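PDB 5HQA: alpha-glucosidase from Pseudoalteromonas sp. K8, which hydrolyses alpha-glucosidic linkages as a chloride-activated member of glycoside hydrolase family 97, here held in complex with the inhibitor acarbose. Local coordinates for residues G268-M273 / Q384-Y389; H278-G283 / G319-N324; E311-G316 / D335-A340; T315-D320 / H356-G361. All blocks are in the same frame, centred on the assembly; numbering follows the deposited sequence.

How the contacts relate
All four contacts sit at one end of the catalytic barrel and border the same bound sugar. Contacts 1, 3 and 4 are buried, whereas contact 2 lies at the surface, where two loop tryptophans meet beside a formate. Contacts 1 and 4 hold the neighbouring parallel strands 384-388 and 352-358; contacts 2, 3 and 4 all draw on the long loop after strand 307-310. Close to the strands the chemistry is polar, with hydroxyls of the sugar bound by Trp-270, Lys-386, Glu-311 and Glu-358. Further along the loop it turns aromatic. Contact 3 is apolar across its two segments, though Glu-311 connects it to Lys-386 of contact 1 and Trp-280 of contact 2.

Contact 1 of 4, residues G268-M273 / Q384-Y389; sequences GIWWGM and QVKTGY. With AC1 (4,6-dideoxy-4-{[(1S,4R,5S,6S)-4,5,6-trihydroxy-3-(hydroxymethyl)cyclohex-2-en-1-yl]amino}-alpha-D-glucopyranose), chain B.
Trp-270 and Lys-386 meet through their nitrogens, the indole NE1 lying 3.3 Å from the ammonium NZ. Both are donors, so they do not bond to each other but share an acceptor on the sugar, and only about 58 Å² of surface is buried between the segments. The tight part centres on O3B of the acarbose unit, which accepts from Lys-386 NZ at 2.8 Å and from Trp-270 NE1 at 3.1 Å. Lys-386 gets there by running extended from its strand, CG anti to the backbone N (chi1 175°), and crosses the indole at about a right angle. Less well directed is the second indole bond, NE1 to AC1 O4, weak despite its 3.0 Å because bent to 131° at the hydrogen. Away from this point the segments do not touch: strands 264-269 and 384-388 are separated by two others in the parallel sheet of the barrel, and Lys-386 and the Trp-270 indole bridge the distance. No solvent side opens here, since both residues are buried, and NZ also forms a salt bridge with Glu-311. Two donors converging on one oxygen are consistent with joint recognition of the adjacent hydroxyls O3B and O4, more firmly at O3B.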
# COMPACT_ATOMS: atom_id res chain seq x y z
N GLY A 268 -12.08 -6.47 -15.34
CA GLY A 268 -11.17 -6.07 -16.38
C GLY A 268 -10.81 -7.15 -17.37
O GLY A 268 -10.82 -8.34 -17.03
N ILE A 269 -10.53 -6.74 -18.60
CA ILE A 269 -9.83 -7.58 -19.56
C ILE A 269 -8.38 -7.57 -19.09
O ILE A 269 -7.65 -6.59 -19.29
CB ILE A 269 -9.99 -7.08 -20.99
CG1 ILE A 269 -11.45 -7.17 -21.40
CG2 ILE A 269 -9.11 -7.88 -21.95
CD1 ILE A 269 -11.79 -6.46 -22.72
N TRP A 270 -7.99 -8.63 -18.39
CA TRP A 270 -6.79 -8.60 -17.55
C TRP A 270 -6.32 -10.02 -17.22
O TRP A 270 -5.27 -10.45 -17.71
CB TRP A 270 -7.07 -7.81 -16.26
CG TRP A 270 -5.86 -7.79 -15.39
CD1 TRP A 270 -4.71 -7.08 -15.60
CD2 TRP A 270 -5.66 -8.54 -14.18
NE1 TRP A 270 -3.81 -7.34 -14.59
CE2 TRP A 270 -4.36 -8.24 -13.71
CE3 TRP A 270 -6.45 -9.44 -13.45
CZ2 TRP A 270 -3.83 -8.80 -12.55
CZ3 TRP A 270 -5.92 -10.00 -12.29
CH2 TRP A 270 -4.62 -9.68 -11.86
N TRP A 271 -7.08 -10.74 -16.40
CA TRP A 271 -6.66 -12.07 -15.96
C TRP A 271 -6.46 -13.02 -17.14
O TRP A 271 -5.57 -13.88 -17.11
CB TRP A 271 -7.71 -12.63 -15.00
CG TRP A 271 -7.41 -13.93 -14.31
CD1 TRP A 271 -8.11 -15.10 -14.44
CD2 TRP A 271 -6.40 -14.17 -13.33
NE1 TRP A 271 -7.58 -16.06 -13.61
CE2 TRP A 271 -6.53 -15.52 -12.92
CE3 TRP A 271 -5.39 -13.38 -12.76
CZ2 TRP A 271 -5.69 -16.09 -11.97
CZ3 TRP A 271 -4.56 -13.95 -11.80
CH2 TRP A 271 -4.72 -15.29 -11.42
N GLY A 272 -7.29 -12.89 -18.18
CA GLY A 272 -7.14 -13.73 -19.35
C GLY A 272 -5.75 -13.65 -19.96
O GLY A 272 -5.23 -14.65 -20.47
N MET A 273 -5.14 -12.47 -19.94
CA MET A 273 -3.75 -12.38 -20.41
C MET A 273 -2.80 -13.06 -19.45
O MET A 273 -1.83 -13.70 -19.87
CB MET A 273 -3.34 -10.91 -20.63
CG MET A 273 -3.87 -10.31 -21.93
SD MET A 273 -5.52 -9.60 -21.73
CE MET A 273 -5.12 -8.06 -20.89
N GLN A 384 -10.46 6.90 -14.10
CA GLN A 384 -9.42 6.19 -13.37
C GLN A 384 -8.46 5.58 -14.37
O GLN A 384 -8.88 5.10 -15.43
CB GLN A 384 -9.99 5.08 -12.46
CG GLN A 384 -10.96 5.61 -11.41
CD GLN A 384 -11.62 4.52 -10.55
OE1 GLN A 384 -11.56 3.32 -10.86
NE2 GLN A 384 -12.26 4.95 -9.45
N VAL A 385 -7.16 5.61 -14.05
CA VAL A 385 -6.12 5.06 -14.91
C VAL A 385 -5.18 4.22 -14.06
O VAL A 385 -4.73 4.66 -12.99
CB VAL A 385 -5.33 6.17 -15.64
CG1 VAL A 385 -4.13 5.58 -16.39
CG2 VAL A 385 -6.25 6.92 -16.60
N LYS A 386 -4.92 2.99 -14.51
CA LYS A 386 -3.90 2.13 -13.93
C LYS A 386 -2.59 2.37 -14.68
O LYS A 386 -2.56 2.26 -15.91
CB LYS A 386 -4.32 0.67 -14.04
CG LYS A 386 -3.29 -0.34 -13.57
CD LYS A 386 -3.84 -1.75 -13.73
CE LYS A 386 -2.78 -2.80 -13.42
NZ LYS A 386 -3.31 -4.16 -13.68
N THR A 387 -1.54 2.73 -13.95
CA THR A 387 -0.22 2.93 -14.54
C THR A 387 0.69 1.76 -14.19
O THR A 387 0.43 0.98 -13.27
CB THR A 387 0.41 4.24 -14.07
OG1 THR A 387 0.54 4.22 -12.64
CG2 THR A 387 -0.45 5.44 -14.50
N GLY A 388 1.78 1.63 -14.94
CA GLY A 388 2.67 0.50 -14.76
C GLY A 388 4.09 0.88 -15.12
O GLY A 388 4.32 1.68 -16.03
N TYR A 389 5.04 0.29 -14.40
CA TYR A 389 6.46 0.62 -14.58
C TYR A 389 7.29 -0.66 -14.56
O TYR A 389 8.23 -0.82 -13.79
CB TYR A 389 6.91 1.61 -13.49
CG TYR A 389 6.13 2.91 -13.53
CD1 TYR A 389 4.87 3.01 -12.94
CD2 TYR A 389 6.64 4.04 -14.16
CE1 TYR A 389 4.14 4.19 -13.00
CE2 TYR A 389 5.92 5.23 -14.22
CZ TYR A 389 4.67 5.30 -13.63
OH TYR A 389 3.94 6.47 -13.67
C1 AC1 B . 6.80 -8.90 -14.38
O2 AC1 B . 7.58 -8.20 -12.22
C2 AC1 B . 6.65 -7.87 -13.27
C4A AC1 B . -0.33 -5.84 -15.45
C3 AC1 B . 5.24 -7.79 -12.76
O3 AC1 B . 5.15 -6.86 -11.67
C4 AC1 B . 4.31 -7.43 -13.88
N4A AC1 B . 2.94 -7.05 -13.42
C5 AC1 B . 4.31 -8.72 -14.69
O5 AC1 B . 5.65 -8.85 -15.34
C6 AC1 B . 3.26 -8.80 -15.75
C1B AC1 B . 2.40 -5.76 -14.01
C2B AC1 B . 0.91 -5.41 -13.35
O2B AC1 B . 1.04 -5.51 -11.93
C3B AC1 B . -0.09 -6.24 -13.88
O3B AC1 B . -1.37 -6.09 -13.21
O4 AC1 B . -1.24 -6.74 -16.05
C5B AC1 B . 0.90 -5.82 -16.22
C7B AC1 B . 2.32 -5.75 -15.43
C6B AC1 B . 0.82 -5.25 -17.65
O6B AC1 B . 0.68 -3.87 -17.55

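Contact 2 of 4, residues H278-G283 / G319-N324; sequences HTWGSG and GDWFFN. With AC1 (4,6-dideoxy-4-{[(1S,4R,5S,6S)-4,5,6-trihydroxy-3-(hydroxymethyl)cyclohex-2-en-1-yl]amino}-alpha-D-glucopyranose), chain B; FMT (formic acid), chain J.
Trp-280 and Trp-321 form the aromatic part of this surface contact. The pyrrole nitrogen of Trp-321 sits over one face of the Trp-280 indole, displaced toward its rim, with NE1 3.6 Å from CE3. The six-membered ring of Trp-280 and the five-membered ring of Trp-321 have centroids 4.9 Å apart and planes inclined at 54°, an oblique meeting that is neither a stack nor edge-to-face. CG of Trp-321 lies between its backbone N and carbonyl carbon (chi1 63°), which turns the indole back toward Trp-280. The sugar meets both rings at their edges: AC1 C6 is 3.8 Å from Trp-321 CZ2, and AC1 O4 is 3.7 Å from Trp-280 CZ2. Both residues belong to loops that follow adjacent strands of the (beta/alpha)-barrel, 264-269 and 307-310, and line its ligand pocket, where Trp-317 stacks on Trp-280. Polar bonds lie on the 278-283 side. Gly-281 N donates to O2 of a formate, probably from the crystallisation liquor, at 2.8 Å. The other formate oxygen, O1, accepts a weak bond from Trp-280 N. Thr-279 OG1 donates to Gly-281 O at 2.7 Å within the same loop, and Trp-280 NE1 is taken by Glu-311.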
# COMPACT_ATOMS: atom_id res chain seq x y z
N HIS A 278 -5.73 -14.94 -23.47
CA HIS A 278 -5.67 -13.78 -24.35
C HIS A 278 -4.25 -13.25 -24.39
O HIS A 278 -3.40 -13.61 -23.56
CB HIS A 278 -6.61 -12.67 -23.90
CG HIS A 278 -8.05 -13.06 -23.92
ND1 HIS A 278 -8.70 -13.56 -22.81
CD2 HIS A 278 -8.97 -13.03 -24.91
CE1 HIS A 278 -9.96 -13.81 -23.12
NE2 HIS A 278 -10.15 -13.49 -24.39
N THR A 279 -3.99 -12.38 -25.36
CA THR A 279 -2.73 -11.67 -25.47
C THR A 279 -2.95 -10.18 -25.29
O THR A 279 -4.03 -9.65 -25.55
CB THR A 279 -2.07 -11.92 -26.82
OG1 THR A 279 -2.93 -11.46 -27.87
CG2 THR A 279 -1.82 -13.40 -27.02
N TRP A 280 -1.90 -9.50 -24.81
CA TRP A 280 -1.90 -8.04 -24.81
C TRP A 280 -1.72 -7.51 -26.22
O TRP A 280 -2.35 -6.52 -26.60
CB TRP A 280 -0.78 -7.51 -23.92
CG TRP A 280 -1.04 -7.51 -22.42
CD1 TRP A 280 -1.68 -6.55 -21.70
CD2 TRP A 280 -0.60 -8.50 -21.48
NE1 TRP A 280 -1.69 -6.89 -20.36
CE2 TRP A 280 -1.03 -8.08 -20.20
CE3 TRP A 280 0.10 -9.71 -21.60
CZ2 TRP A 280 -0.78 -8.82 -19.04
CZ3 TRP A 280 0.36 -10.45 -20.44
CH2 TRP A 280 -0.09 -10.00 -19.18
N GLY A 281 -0.84 -8.14 -27.00
CA GLY A 281 -0.59 -7.71 -28.36
C GLY A 281 -1.67 -8.18 -29.31
O GLY A 281 -2.54 -8.97 -28.97
N SER A 282 -1.60 -7.67 -30.54
CA SER A 282 -2.66 -7.92 -31.51
C SER A 282 -2.63 -9.38 -31.97
O SER A 282 -1.64 -10.10 -31.80
CB SER A 282 -2.50 -6.99 -32.70
OG SER A 282 -1.29 -7.25 -33.37
N GLY A 283 -3.74 -9.81 -32.56
CA GLY A 283 -3.82 -11.15 -33.10
C GLY A 283 -5.13 -11.81 -32.73
O GLY A 283 -6.03 -11.18 -32.18
N GLY A 319 4.89 -8.43 -29.79
CA GLY A 319 6.21 -9.01 -29.62
C GLY A 319 6.44 -9.40 -28.18
O GLY A 319 5.70 -10.22 -27.63
N ASP A 320 7.45 -8.81 -27.56
CA ASP A 320 7.74 -9.03 -26.14
C ASP A 320 7.59 -7.68 -25.45
O ASP A 320 8.52 -6.87 -25.46
CB ASP A 320 9.14 -9.62 -25.96
CG ASP A 320 9.35 -10.20 -24.57
OD1 ASP A 320 8.59 -9.83 -23.65
OD2 ASP A 320 10.29 -11.01 -24.40
N TRP A 321 6.42 -7.43 -24.86
CA TRP A 321 6.11 -6.08 -24.40
C TRP A 321 7.04 -5.62 -23.28
O TRP A 321 7.21 -4.42 -23.09
CB TRP A 321 4.64 -5.98 -23.95
CG TRP A 321 4.29 -6.85 -22.78
CD1 TRP A 321 3.73 -8.10 -22.83
CD2 TRP A 321 4.45 -6.55 -21.39
NE1 TRP A 321 3.54 -8.59 -21.56
CE2 TRP A 321 3.98 -7.65 -20.66
CE3 TRP A 321 4.95 -5.44 -20.69
CZ2 TRP A 321 3.99 -7.69 -19.27
CZ3 TRP A 321 4.97 -5.48 -19.30
CH2 TRP A 321 4.49 -6.60 -18.61
N PHE A 322 7.66 -6.56 -22.54
CA PHE A 322 8.62 -6.19 -21.50
C PHE A 322 9.75 -5.33 -22.07
O PHE A 322 10.34 -4.52 -21.34
CB PHE A 322 9.20 -7.46 -20.83
CG PHE A 322 10.22 -7.19 -19.73
CD1 PHE A 322 11.58 -7.08 -20.01
CD2 PHE A 322 9.83 -7.11 -18.39
CE1 PHE A 322 12.51 -6.85 -19.01
CE2 PHE A 322 10.76 -6.88 -17.38
CZ PHE A 322 12.10 -6.75 -17.69
N PHE A 323 10.03 -5.46 -23.36
CA PHE A 323 11.12 -4.73 -24.01
C PHE A 323 10.64 -3.56 -24.87
O PHE A 323 11.46 -2.96 -25.57
CB PHE A 323 11.96 -5.68 -24.87
CG PHE A 323 12.60 -6.78 -24.08
CD1 PHE A 323 13.70 -6.53 -23.28
CD2 PHE A 323 12.07 -8.06 -24.10
CE1 PHE A 323 14.27 -7.54 -22.53
CE2 PHE A 323 12.64 -9.07 -23.35
CZ PHE A 323 13.74 -8.81 -22.56
N ASN A 324 9.36 -3.21 -24.81
CA ASN A 324 8.80 -2.24 -25.74
C ASN A 324 8.60 -0.86 -25.13
O ASN A 324 7.84 -0.06 -25.68
CB ASN A 324 7.48 -2.76 -26.31
CG ASN A 324 7.67 -3.97 -27.20
OD1 ASN A 324 8.80 -4.32 -27.56
ND2 ASN A 324 6.57 -4.60 -27.59
C1 AC1 B . 6.80 -8.90 -14.38
O2 AC1 B . 7.58 -8.20 -12.22
C2 AC1 B . 6.65 -7.87 -13.27
C4A AC1 B . -0.33 -5.84 -15.45
C3 AC1 B . 5.24 -7.79 -12.76
O3 AC1 B . 5.15 -6.86 -11.67
C4 AC1 B . 4.31 -7.43 -13.88
N4A AC1 B . 2.94 -7.05 -13.42
C5 AC1 B . 4.31 -8.72 -14.69
O5 AC1 B . 5.65 -8.85 -15.34
C6 AC1 B . 3.26 -8.80 -15.75
C1B AC1 B . 2.40 -5.76 -14.01
C2B AC1 B . 0.91 -5.41 -13.35
O2B AC1 B . 1.04 -5.51 -11.93
C3B AC1 B . -0.09 -6.24 -13.88
O3B AC1 B . -1.37 -6.09 -13.21
O4 AC1 B . -1.24 -6.74 -16.05
C5B AC1 B . 0.90 -5.82 -16.22
C7B AC1 B . 2.32 -5.75 -15.43
C6B AC1 B . 0.82 -5.25 -17.65
O6B AC1 B . 0.68 -3.87 -17.55
C FMT J . 1.11 -10.19 -25.43
O1 FMT J . 0.52 -11.13 -24.89
O2 FMT J . 1.23 -10.04 -26.65

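Contact 3 of 4, residues E311-G316 / D335-A340; sequences EGWNTG and DDFDIA. With AC1 (4,6-dideoxy-4-{[(1S,4R,5S,6S)-4,5,6-trihydroxy-3-(hydroxymethyl)cyclohex-2-en-1-yl]amino}-alpha-D-glucopyranose), chain B.
Apolar contact between Trp-313 and Phe-337 carries this pairing, and the methylene of the tryptophan does the touching. Trp-313 CB stands 3.6 Å from the centroid of the Phe-337 ring and only 9° off its normal, a CH-pi interaction centred on the face. All six ring carbons of Phe-337 therefore lie at similar range, the nearest, CE1, being 3.7 Å from CB. The indole itself takes a lesser part: its five-membered ring and the phenyl ring are 5.6 Å apart between centroids and tilted by 43°, an oblique relation. With CG set between the backbone N and carbonyl carbon (chi1 66°), the indole leads away from Phe-337, and Asn-314 CB covers the centre of one of its faces. No hydrogen bond joins the two segments. Their polar groups turn to other partners: Trp-313 NE1 to the carbonyl O of His-356, and Glu-311 OE1 to AC1 O4, which donates to it at 2.6 Å. The contact draws together the two ends of the long loop between strand 307-310 and helix 339-349 of the barrel. Asp-338 caps that helix through Ala-341 N, while the indole reaches over to strand 352-358.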
# COMPACT_ATOMS: atom_id res chain seq x y z
N GLU A 311 -6.41 -3.75 -20.64
CA GLU A 311 -4.99 -3.67 -20.94
C GLU A 311 -4.72 -4.20 -22.35
O GLU A 311 -5.38 -5.13 -22.82
CB GLU A 311 -4.15 -4.46 -19.93
CG GLU A 311 -4.34 -3.98 -18.51
CD GLU A 311 -3.35 -4.59 -17.54
OE1 GLU A 311 -2.58 -5.49 -17.94
OE2 GLU A 311 -3.36 -4.17 -16.36
N GLY A 312 -3.74 -3.59 -23.01
CA GLY A 312 -3.43 -3.95 -24.37
C GLY A 312 -4.21 -3.20 -25.42
O GLY A 312 -4.30 -3.66 -26.56
N TRP A 313 -4.80 -2.06 -25.05
CA TRP A 313 -5.63 -1.30 -25.98
C TRP A 313 -4.80 -0.44 -26.93
O TRP A 313 -5.27 -0.11 -28.02
CB TRP A 313 -6.60 -0.41 -25.20
CG TRP A 313 -5.89 0.67 -24.44
CD1 TRP A 313 -5.39 0.59 -23.16
CD2 TRP A 313 -5.56 1.99 -24.91
NE1 TRP A 313 -4.78 1.77 -22.82
CE2 TRP A 313 -4.87 2.65 -23.87
CE3 TRP A 313 -5.79 2.67 -26.11
CZ2 TRP A 313 -4.41 3.96 -23.99
CZ3 TRP A 313 -5.33 3.98 -26.24
CH2 TRP A 313 -4.65 4.61 -25.18
N ASN A 314 -3.58 -0.08 -26.54
CA ASN A 314 -2.76 0.89 -27.25
C ASN A 314 -1.63 0.19 -27.99
O ASN A 314 -1.16 -0.87 -27.56
CB ASN A 314 -2.18 1.91 -26.27
CG ASN A 314 -1.41 1.25 -25.13
OD1 ASN A 314 -1.85 0.25 -24.55
ND2 ASN A 314 -0.26 1.81 -24.80
N THR A 315 -1.18 0.78 -29.09
CA THR A 315 -0.12 0.14 -29.87
C THR A 315 1.19 0.10 -29.08
O THR A 315 1.51 1.00 -28.29
CB THR A 315 0.07 0.84 -31.21
OG1 THR A 315 0.54 2.17 -31.00
CG2 THR A 315 -1.23 0.87 -31.98
N GLY A 316 1.94 -0.98 -29.29
CA GLY A 316 3.23 -1.13 -28.65
C GLY A 316 3.41 -2.45 -27.91
O GLY A 316 4.51 -2.75 -27.45
N ASP A 335 -6.21 -1.04 -34.02
CA ASP A 335 -7.35 -0.90 -34.93
C ASP A 335 -8.59 -1.64 -34.46
O ASP A 335 -9.69 -1.31 -34.92
CB ASP A 335 -6.97 -1.39 -36.33
CG ASP A 335 -5.98 -0.48 -37.01
OD1 ASP A 335 -5.80 0.66 -36.52
OD2 ASP A 335 -5.40 -0.91 -38.03
N ASP A 336 -8.46 -2.63 -33.59
CA ASP A 336 -9.63 -3.37 -33.14
C ASP A 336 -10.17 -2.85 -31.82
O ASP A 336 -11.05 -3.48 -31.23
CB ASP A 336 -9.32 -4.88 -33.04
CG ASP A 336 -8.13 -5.19 -32.15
OD1 ASP A 336 -7.43 -4.25 -31.71
OD2 ASP A 336 -7.89 -6.39 -31.89
N PHE A 337 -9.70 -1.69 -31.37
CA PHE A 337 -10.17 -1.05 -30.14
C PHE A 337 -10.70 0.33 -30.51
O PHE A 337 -9.93 1.27 -30.70
CB PHE A 337 -9.05 -0.97 -29.11
CG PHE A 337 -9.51 -0.54 -27.75
CD1 PHE A 337 -9.36 0.76 -27.33
CD2 PHE A 337 -10.09 -1.46 -26.88
CE1 PHE A 337 -9.78 1.16 -26.07
CE2 PHE A 337 -10.50 -1.07 -25.62
CZ PHE A 337 -10.35 0.23 -25.21
N ASP A 338 -12.03 0.45 -30.59
CA ASP A 338 -12.69 1.67 -31.07
C ASP A 338 -13.06 2.52 -29.86
O ASP A 338 -14.12 2.34 -29.26
CB ASP A 338 -13.92 1.29 -31.90
CG ASP A 338 -14.59 2.47 -32.57
OD1 ASP A 338 -14.40 3.63 -32.14
OD2 ASP A 338 -15.35 2.24 -33.53
N ILE A 339 -12.20 3.48 -29.52
CA ILE A 339 -12.37 4.17 -28.25
C ILE A 339 -13.56 5.14 -28.29
O ILE A 339 -14.19 5.41 -27.26
CB ILE A 339 -11.06 4.87 -27.82
CG1 ILE A 339 -11.08 5.17 -26.32
CG2 ILE A 339 -10.81 6.13 -28.64
CD1 ILE A 339 -9.75 5.63 -25.73
N ALA A 340 -13.90 5.66 -29.48
CA ALA A 340 -15.08 6.51 -29.59
C ALA A 340 -16.36 5.71 -29.41
O ALA A 340 -17.29 6.15 -28.73
CB ALA A 340 -15.09 7.23 -30.93
C1 AC1 B . 6.80 -8.90 -14.38
O2 AC1 B . 7.58 -8.20 -12.22
C2 AC1 B . 6.65 -7.87 -13.27
C4A AC1 B . -0.33 -5.84 -15.45
C3 AC1 B . 5.24 -7.79 -12.76
O3 AC1 B . 5.15 -6.86 -11.67
C4 AC1 B . 4.31 -7.43 -13.88
N4A AC1 B . 2.94 -7.05 -13.42
C5 AC1 B . 4.31 -8.72 -14.69
O5 AC1 B . 5.65 -8.85 -15.34
C6 AC1 B . 3.26 -8.80 -15.75
C1B AC1 B . 2.40 -5.76 -14.01
C2B AC1 B . 0.91 -5.41 -13.35
O2B AC1 B . 1.04 -5.51 -11.93
C3B AC1 B . -0.09 -6.24 -13.88
O3B AC1 B . -1.37 -6.09 -13.21
O4 AC1 B . -1.24 -6.74 -16.05
C5B AC1 B . 0.90 -5.82 -16.22
C7B AC1 B . 2.32 -5.75 -15.43
C6B AC1 B . 0.82 -5.25 -17.65
O6B AC1 B . 0.68 -3.87 -17.55

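Contact 4 of 4, residues T315-D320 / H356-G361; sequences TGWDGD and HHETSG. With AC1 (4,6-dideoxy-4-{[(1S,4R,5S,6S)-4,5,6-trihydroxy-3-(hydroxymethyl)cyclohex-2-en-1-yl]amino}-alpha-D-glucopyranose), chain B.
Trp-317 drives the benzo end of its indole against strand 352-358 of the parallel sheet of the (beta/alpha)-barrel, where Glu-358 and His-356 receive it differently; all three line the ligand pocket. CH2 of Trp-317 touches the methylene CB of Glu-358 at 3.6 Å, with the two side chains crossing at about a right angle and the carboxylate plane turned 84° from the ring. Toward His-356 the meeting is rim to rim: Trp-317 CZ2 is 3.7 Å from His-356 CE1, and the planes are inclined by only 20°, but the rings lie side by side, neither over the face of the other. Glu-358 leaves its strand with CG anti to the backbone N and then bends at chi2 (61°), which carries the carboxylate past the indole to the sugar. There OE1 accepts from the hydroxymethyl oxygen O6B of AC1 at 2.9 Å. O6B also lies at the edges of both rings, 3.1 Å from His-356 CE1 and 3.6 Å from Trp-317 CH2. The other carboxylate oxygen is fixed from the protein side: Ser-360 N donates to the anti lone pair of Glu-358 OE2 at 2.8 Å, and Val-390 N bonds to OE2 as well. Thr-359 shapes the following bend as an ST turn, while Trp-317 NE1 is hydrogen-bonded to Asn-314 OD1. Two backbone amides thus hold the carboxylate, which probably keeps OE1 oriented to accept from O6B.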
# COMPACT_ATOMS: atom_id res chain seq x y z
N THR A 315 -1.18 0.78 -29.09
CA THR A 315 -0.12 0.14 -29.87
C THR A 315 1.19 0.10 -29.08
O THR A 315 1.51 1.00 -28.29
CB THR A 315 0.07 0.84 -31.21
OG1 THR A 315 0.54 2.17 -31.00
CG2 THR A 315 -1.23 0.87 -31.98
N GLY A 316 1.94 -0.98 -29.29
CA GLY A 316 3.23 -1.13 -28.65
C GLY A 316 3.41 -2.45 -27.91
O GLY A 316 4.51 -2.75 -27.45
N TRP A 317 2.34 -3.23 -27.78
CA TRP A 317 2.42 -4.48 -27.04
C TRP A 317 2.90 -5.65 -27.89
O TRP A 317 3.23 -6.70 -27.33
CB TRP A 317 1.06 -4.85 -26.43
CG TRP A 317 0.59 -3.92 -25.34
CD1 TRP A 317 -0.10 -2.76 -25.51
CD2 TRP A 317 0.78 -4.08 -23.93
NE1 TRP A 317 -0.36 -2.18 -24.29
CE2 TRP A 317 0.16 -2.97 -23.30
CE3 TRP A 317 1.39 -5.05 -23.13
CZ2 TRP A 317 0.16 -2.80 -21.92
CZ3 TRP A 317 1.39 -4.87 -21.74
CH2 TRP A 317 0.77 -3.76 -21.15
N ASP A 318 2.93 -5.52 -29.22
CA ASP A 318 3.27 -6.66 -30.05
C ASP A 318 4.70 -7.11 -29.81
O ASP A 318 5.61 -6.29 -29.66
CB ASP A 318 3.07 -6.33 -31.52
CG ASP A 318 1.62 -6.24 -31.91
OD1 ASP A 318 0.77 -6.04 -31.02
OD2 ASP A 318 1.33 -6.37 -33.11
N GLY A 319 4.89 -8.43 -29.79
CA GLY A 319 6.21 -9.01 -29.62
C GLY A 319 6.44 -9.40 -28.18
O GLY A 319 5.70 -10.22 -27.63
N ASP A 320 7.45 -8.81 -27.56
CA ASP A 320 7.74 -9.03 -26.14
C ASP A 320 7.59 -7.68 -25.45
O ASP A 320 8.52 -6.87 -25.46
CB ASP A 320 9.14 -9.62 -25.96
CG ASP A 320 9.35 -10.20 -24.57
OD1 ASP A 320 8.59 -9.83 -23.65
OD2 ASP A 320 10.29 -11.01 -24.40
N HIS A 356 -5.31 2.57 -18.99
CA HIS A 356 -4.13 1.78 -18.67
C HIS A 356 -2.93 2.34 -19.41
O HIS A 356 -2.96 2.45 -20.64
CB HIS A 356 -4.32 0.31 -19.04
CG HIS A 356 -3.18 -0.56 -18.59
ND1 HIS A 356 -2.48 -1.38 -19.45
CD2 HIS A 356 -2.61 -0.71 -17.37
CE1 HIS A 356 -1.54 -2.02 -18.77
NE2 HIS A 356 -1.60 -1.63 -17.50
N HIS A 357 -1.88 2.68 -18.65
CA HIS A 357 -0.64 3.24 -19.17
C HIS A 357 0.51 2.39 -18.63
O HIS A 357 1.04 2.70 -17.57
CB HIS A 357 -0.46 4.70 -18.74
CG HIS A 357 -1.41 5.65 -19.40
ND1 HIS A 357 -1.62 6.93 -18.92
CD2 HIS A 357 -2.21 5.52 -20.49
CE1 HIS A 357 -2.50 7.55 -19.69
NE2 HIS A 357 -2.87 6.72 -20.65
N GLU A 358 0.89 1.33 -19.35
CA GLU A 358 2.10 0.59 -19.02
C GLU A 358 3.29 1.22 -19.74
O GLU A 358 3.24 1.45 -20.95
CB GLU A 358 1.97 -0.88 -19.43
CG GLU A 358 3.27 -1.68 -19.24
CD GLU A 358 3.74 -1.73 -17.79
OE1 GLU A 358 2.98 -2.21 -16.92
OE2 GLU A 358 4.87 -1.27 -17.50
N THR A 359 4.36 1.50 -18.99
CA THR A 359 5.54 2.13 -19.56
C THR A 359 6.66 1.15 -19.87
O THR A 359 7.60 1.52 -20.59
CB THR A 359 6.09 3.19 -18.60
OG1 THR A 359 6.60 2.54 -17.43
CG2 THR A 359 5.00 4.18 -18.20
N SER A 360 6.60 -0.07 -19.33
CA SER A 360 7.74 -1.00 -19.35
C SER A 360 9.03 -0.29 -18.94
O SER A 360 10.11 -0.54 -19.48
CB SER A 360 7.90 -1.67 -20.71
OG SER A 360 6.88 -2.64 -20.88
N GLY A 361 8.92 0.62 -17.98
CA GLY A 361 10.07 1.25 -17.39
C GLY A 361 10.58 2.50 -18.08
O GLY A 361 11.42 3.20 -17.50
C1 AC1 B . 6.80 -8.90 -14.38
O2 AC1 B . 7.58 -8.20 -12.22
C2 AC1 B . 6.65 -7.87 -13.27
C4A AC1 B . -0.33 -5.84 -15.45
C3 AC1 B . 5.24 -7.79 -12.76
O3 AC1 B . 5.15 -6.86 -11.67
C4 AC1 B . 4.31 -7.43 -13.88
N4A AC1 B . 2.94 -7.05 -13.42
C5 AC1 B . 4.31 -8.72 -14.69
O5 AC1 B . 5.65 -8.85 -15.34
C6 AC1 B . 3.26 -8.80 -15.75
C1B AC1 B . 2.40 -5.76 -14.01
C2B AC1 B . 0.91 -5.41 -13.35
O2B AC1 B . 1.04 -5.51 -11.93
C3B AC1 B . -0.09 -6.24 -13.88
O3B AC1 B . -1.37 -6.09 -13.21
O4 AC1 B . -1.24 -6.74 -16.05
C5B AC1 B . 0.90 -5.82 -16.22
C7B AC1 B . 2.32 -5.75 -15.43
C6B AC1 B . 0.82 -5.25 -17.65
O6B AC1 B . 0.68 -3.87 -17.55